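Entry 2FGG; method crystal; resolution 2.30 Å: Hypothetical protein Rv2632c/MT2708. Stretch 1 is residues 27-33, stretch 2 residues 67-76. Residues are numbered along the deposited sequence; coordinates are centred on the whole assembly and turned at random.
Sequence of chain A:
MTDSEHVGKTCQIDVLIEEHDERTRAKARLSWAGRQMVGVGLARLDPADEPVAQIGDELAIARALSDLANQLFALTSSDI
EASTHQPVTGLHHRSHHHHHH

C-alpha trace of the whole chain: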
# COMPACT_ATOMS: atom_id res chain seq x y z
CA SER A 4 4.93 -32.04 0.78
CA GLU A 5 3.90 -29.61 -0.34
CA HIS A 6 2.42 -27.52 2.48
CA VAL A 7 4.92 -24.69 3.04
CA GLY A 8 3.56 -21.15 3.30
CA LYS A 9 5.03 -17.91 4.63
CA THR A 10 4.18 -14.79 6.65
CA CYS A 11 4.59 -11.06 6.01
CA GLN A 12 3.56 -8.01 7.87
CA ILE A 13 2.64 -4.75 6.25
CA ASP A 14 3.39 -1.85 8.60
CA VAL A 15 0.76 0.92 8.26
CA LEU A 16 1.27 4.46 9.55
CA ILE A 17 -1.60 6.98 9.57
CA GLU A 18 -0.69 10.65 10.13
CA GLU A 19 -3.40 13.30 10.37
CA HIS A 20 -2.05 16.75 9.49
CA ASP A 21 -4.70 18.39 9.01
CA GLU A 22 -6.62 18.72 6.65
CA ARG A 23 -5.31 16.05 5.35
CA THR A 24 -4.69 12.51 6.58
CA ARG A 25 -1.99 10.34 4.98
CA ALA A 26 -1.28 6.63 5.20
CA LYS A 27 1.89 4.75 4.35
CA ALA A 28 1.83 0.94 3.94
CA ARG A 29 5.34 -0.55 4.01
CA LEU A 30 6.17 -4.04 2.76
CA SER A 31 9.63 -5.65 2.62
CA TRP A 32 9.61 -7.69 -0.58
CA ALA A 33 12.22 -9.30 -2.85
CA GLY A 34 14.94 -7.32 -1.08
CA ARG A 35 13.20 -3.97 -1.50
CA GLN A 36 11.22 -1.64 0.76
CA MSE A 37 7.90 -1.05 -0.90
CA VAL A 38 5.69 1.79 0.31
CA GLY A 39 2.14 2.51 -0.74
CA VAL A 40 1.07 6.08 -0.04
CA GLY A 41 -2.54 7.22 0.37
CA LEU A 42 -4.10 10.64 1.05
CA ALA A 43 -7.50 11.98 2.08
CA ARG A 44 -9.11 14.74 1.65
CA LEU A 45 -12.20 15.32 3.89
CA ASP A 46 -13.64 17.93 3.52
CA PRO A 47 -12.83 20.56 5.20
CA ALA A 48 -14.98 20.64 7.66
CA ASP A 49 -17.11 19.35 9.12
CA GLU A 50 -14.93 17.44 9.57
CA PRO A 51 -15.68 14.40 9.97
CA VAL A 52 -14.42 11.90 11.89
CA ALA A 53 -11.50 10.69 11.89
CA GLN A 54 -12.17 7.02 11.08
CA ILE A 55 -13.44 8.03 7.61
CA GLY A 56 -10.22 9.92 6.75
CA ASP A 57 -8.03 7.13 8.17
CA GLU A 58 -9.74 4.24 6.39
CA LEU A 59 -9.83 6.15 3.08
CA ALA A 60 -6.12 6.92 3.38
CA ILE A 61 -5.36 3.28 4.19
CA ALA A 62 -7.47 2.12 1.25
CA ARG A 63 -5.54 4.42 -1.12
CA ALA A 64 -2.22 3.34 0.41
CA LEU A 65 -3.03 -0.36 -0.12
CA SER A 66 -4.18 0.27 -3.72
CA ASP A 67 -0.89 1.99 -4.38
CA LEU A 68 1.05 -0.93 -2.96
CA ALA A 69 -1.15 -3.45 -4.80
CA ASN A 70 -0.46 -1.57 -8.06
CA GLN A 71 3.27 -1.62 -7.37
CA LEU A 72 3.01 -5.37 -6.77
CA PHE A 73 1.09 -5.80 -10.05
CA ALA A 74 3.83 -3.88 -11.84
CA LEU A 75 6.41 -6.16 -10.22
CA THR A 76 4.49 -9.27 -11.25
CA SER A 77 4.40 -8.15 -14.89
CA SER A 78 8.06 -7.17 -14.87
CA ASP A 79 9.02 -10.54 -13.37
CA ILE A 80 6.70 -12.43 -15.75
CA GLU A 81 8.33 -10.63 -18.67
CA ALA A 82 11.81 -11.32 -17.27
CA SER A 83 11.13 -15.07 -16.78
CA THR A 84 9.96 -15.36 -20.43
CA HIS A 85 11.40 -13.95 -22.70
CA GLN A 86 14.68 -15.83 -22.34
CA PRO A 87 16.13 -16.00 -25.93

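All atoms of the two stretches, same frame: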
# COMPACT_ATOMS: atom_id res chain seq x y z
N LYS A 27 0.80 5.45 5.00
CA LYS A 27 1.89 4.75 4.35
C LYS A 27 1.80 3.28 4.74
O LYS A 27 1.70 2.96 5.92
CB LYS A 27 3.22 5.36 4.77
CG LYS A 27 3.49 6.72 4.14
CD LYS A 27 4.73 7.38 4.70
CE LYS A 27 5.09 8.59 3.88
NZ LYS A 27 6.51 8.97 4.11
N ALA A 28 1.79 2.40 3.73
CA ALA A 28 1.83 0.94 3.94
C ALA A 28 3.14 0.36 3.42
O ALA A 28 3.37 0.31 2.21
CB ALA A 28 0.64 0.28 3.27
N ARG A 29 4.00 -0.07 4.34
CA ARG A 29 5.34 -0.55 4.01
C ARG A 29 5.42 -2.07 4.00
O ARG A 29 5.05 -2.72 4.96
CB ARG A 29 6.38 0.03 4.98
CG ARG A 29 7.81 -0.49 4.75
CD ARG A 29 8.80 -0.00 5.80
NE ARG A 29 8.28 -0.13 7.16
CZ ARG A 29 8.91 0.29 8.26
NH1 ARG A 29 10.11 0.86 8.18
NH2 ARG A 29 8.33 0.13 9.45
N LEU A 30 5.92 -2.61 2.89
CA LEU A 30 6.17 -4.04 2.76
C LEU A 30 7.63 -4.29 2.34
O LEU A 30 8.12 -3.65 1.41
CB LEU A 30 5.20 -4.65 1.74
CG LEU A 30 5.41 -6.09 1.24
CD1 LEU A 30 5.27 -7.12 2.36
CD2 LEU A 30 4.44 -6.40 0.12
N SER A 31 8.31 -5.18 3.04
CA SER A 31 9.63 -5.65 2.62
C SER A 31 9.44 -6.83 1.69
O SER A 31 8.90 -7.86 2.10
CB SER A 31 10.47 -6.06 3.82
OG SER A 31 11.00 -4.93 4.48
N TRP A 32 9.86 -6.66 0.44
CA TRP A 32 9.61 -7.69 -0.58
C TRP A 32 10.72 -7.78 -1.63
O TRP A 32 11.13 -6.77 -2.21
CB TRP A 32 8.25 -7.48 -1.26
CG TRP A 32 7.88 -8.61 -2.17
CD1 TRP A 32 7.94 -8.62 -3.53
CD2 TRP A 32 7.42 -9.90 -1.77
NE1 TRP A 32 7.53 -9.84 -4.01
CE2 TRP A 32 7.22 -10.65 -2.95
CE3 TRP A 32 7.17 -10.51 -0.53
CZ2 TRP A 32 6.76 -11.98 -2.93
CZ3 TRP A 32 6.72 -11.83 -0.51
CH2 TRP A 32 6.52 -12.54 -1.70
N ALA A 33 11.17 -9.01 -1.88
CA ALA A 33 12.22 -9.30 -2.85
C ALA A 33 13.41 -8.37 -2.66
O ALA A 33 13.96 -7.84 -3.62
CB ALA A 33 11.67 -9.21 -4.27
N ASP A 67 -2.18 1.57 -3.85
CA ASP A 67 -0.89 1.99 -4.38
C ASP A 67 0.07 0.81 -4.32
O ASP A 67 0.72 0.49 -5.30
CB ASP A 67 -0.35 3.17 -3.57
CG ASP A 67 0.93 3.73 -4.14
OD1 ASP A 67 1.19 3.51 -5.34
OD2 ASP A 67 1.67 4.42 -3.42
N LEU A 68 0.13 0.17 -3.17
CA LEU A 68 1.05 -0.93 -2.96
C LEU A 68 0.65 -2.12 -3.82
O LEU A 68 1.52 -2.76 -4.41
CB LEU A 68 1.10 -1.29 -1.47
CG LEU A 68 2.05 -2.40 -1.01
CD1 LEU A 68 3.51 -2.07 -1.28
CD2 LEU A 68 1.83 -2.66 0.45
N ALA A 69 -0.65 -2.40 -3.91
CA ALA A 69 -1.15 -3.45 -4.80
C ALA A 69 -0.71 -3.20 -6.25
O ALA A 69 -0.23 -4.11 -6.92
CB ALA A 69 -2.65 -3.56 -4.71
N ASN A 70 -0.85 -1.95 -6.71
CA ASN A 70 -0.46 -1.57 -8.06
C ASN A 70 1.04 -1.72 -8.30
O ASN A 70 1.47 -2.11 -9.38
CB ASN A 70 -0.87 -0.14 -8.38
CG ASN A 70 -2.38 0.04 -8.43
OD1 ASN A 70 -3.14 -0.89 -8.76
ND2 ASN A 70 -2.83 1.25 -8.11
N GLN A 71 1.83 -1.42 -7.29
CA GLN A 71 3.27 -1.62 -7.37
C GLN A 71 3.58 -3.11 -7.47
O GLN A 71 4.49 -3.51 -8.19
CB GLN A 71 3.97 -1.01 -6.17
CG GLN A 71 4.04 0.50 -6.21
CD GLN A 71 4.53 1.06 -4.92
OE1 GLN A 71 5.60 0.68 -4.44
NE2 GLN A 71 3.77 1.95 -4.33
N LEU A 72 2.82 -3.93 -6.75
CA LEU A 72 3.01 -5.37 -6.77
C LEU A 72 2.55 -6.00 -8.09
O LEU A 72 3.10 -7.02 -8.53
CB LEU A 72 2.33 -6.02 -5.57
CG LEU A 72 3.05 -5.88 -4.23
CD1 LEU A 72 2.12 -6.18 -3.09
CD2 LEU A 72 4.28 -6.78 -4.19
N PHE A 73 1.54 -5.38 -8.72
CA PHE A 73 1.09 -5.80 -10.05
C PHE A 73 2.14 -5.45 -11.09
O PHE A 73 2.42 -6.23 -12.00
CB PHE A 73 -0.26 -5.16 -10.41
CG PHE A 73 -1.45 -5.78 -9.73
CD1 PHE A 73 -1.71 -7.14 -9.84
CD2 PHE A 73 -2.35 -4.99 -9.01
CE1 PHE A 73 -2.82 -7.71 -9.21
CE2 PHE A 73 -3.45 -5.55 -8.39
CZ PHE A 73 -3.69 -6.91 -8.48
N ALA A 74 2.74 -4.27 -10.96
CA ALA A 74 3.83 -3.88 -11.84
C ALA A 74 5.04 -4.80 -11.69
O ALA A 74 5.74 -5.08 -12.66
CB ALA A 74 4.22 -2.44 -11.59
N LEU A 75 5.28 -5.28 -10.48
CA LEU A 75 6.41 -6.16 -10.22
C LEU A 75 6.16 -7.55 -10.80
O LEU A 75 7.07 -8.18 -11.34
CB LEU A 75 6.69 -6.24 -8.72
CG LEU A 75 7.91 -7.07 -8.27
CD1 LEU A 75 9.17 -6.71 -9.06
CD2 LEU A 75 8.13 -6.88 -6.79
N THR A 76 4.91 -8.00 -10.68
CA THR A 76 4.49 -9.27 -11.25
C THR A 76 4.71 -9.29 -12.75
O THR A 76 5.32 -10.21 -13.26
CB THR A 76 3.01 -9.57 -10.93
OG1 THR A 76 2.81 -9.46 -9.52
CG2 THR A 76 2.64 -10.97 -11.37

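What forms the apolar centre of the contact? Leu-68 does, lying buried on the helix with its CA-to-CB bond directed toward the strand and giving up more surface to the other stretch than any other residue here. With chi1 t and chi2 p, it brings CD2 between two strand residues: Leu-68 CD2 is 4.2 Å from Ala-28 CB and 4.1 Å from Leu-30 CB. The same methyl comes closer still to the backbone, with Leu-68 CD2 3.8 Å from Ala-28 O. The small side chain of Ala-28 suits this end of the contact, where the backbones come near each other: Ala-28 CA and Leu-68 CA are 7.2 Å apart. Leu-30, also buried, is long enough to reach beyond Leu-68, and Leu-30 CD2 lies 4.0 Å from Leu-72 CD1, one helical turn further on.

How does the contact continue as strand and helix draw apart? Their N-to-C directions differ by 34°, and at the far end the separation has grown, Trp-32 CA being 9.3 Å from Leu-72 CA. A large side chain bridges the wider gap with one part of its ring. The CA-to-CB bond of Trp-32 points toward the helix, and chi1 t sets the five-membered ring beside it, where Leu-72 CD2 lies over one face of the ring, 4.1 Å from Trp-32 CD1. Leu-75 meets the same ring at its edge, near the ring plane, with Leu-75 CD2 3.7 Å from Trp-32 CD1. The indole is thus touched by methyl groups from two directions, although Trp-32 as a whole remains exposed; this is the open margin of the apolar patch.

Why do these residues, and not their neighbours, meet? In an extended strand successive side chains alternate, so Ala-28, Leu-30 and Trp-32 all point toward the helix, whereas Arg-29 between them points away and is exposed. On the helix, Leu-68, Leu-72 and Leu-75 recur at spacings of four and three residues, which places them along one side. Backbone hydrogen bonds keep that side in order, among them Leu-72 N to Leu-68 O at 2.9 Å and Leu-75 N to Gln-71 O at 3.0 Å. Asn-70, Phe-73 and Ala-74 are exposed and out of reach of the strand.

Where do polar groups enter? None makes a hydrogen bond across the stretches; the 263 Å² buried between them, both sides summed, is held by packing of apolar side chains. Several polar side chains instead bond within the helix. Gln-71 NE2 donates to Asp-67 OD1 at 3.2 Å, joining two side chains one turn apart, neither of which contacts the strand; Asp-67 OD2 and Gln-71 NE2 also bond elsewhere in the structure. Further along, Thr-76 OG1 donates to Leu-72 O at 2.6 Å, so the hydroxyl is satisfied by the carbonyl that also accepts from Thr-76 N, 3.0 Å from Leu-72 O. On the strand, Lys-27 and Ser-31 are likewise out of reach of the helix, and Ser-31 OG finds its hydrogen bond elsewhere in the structure.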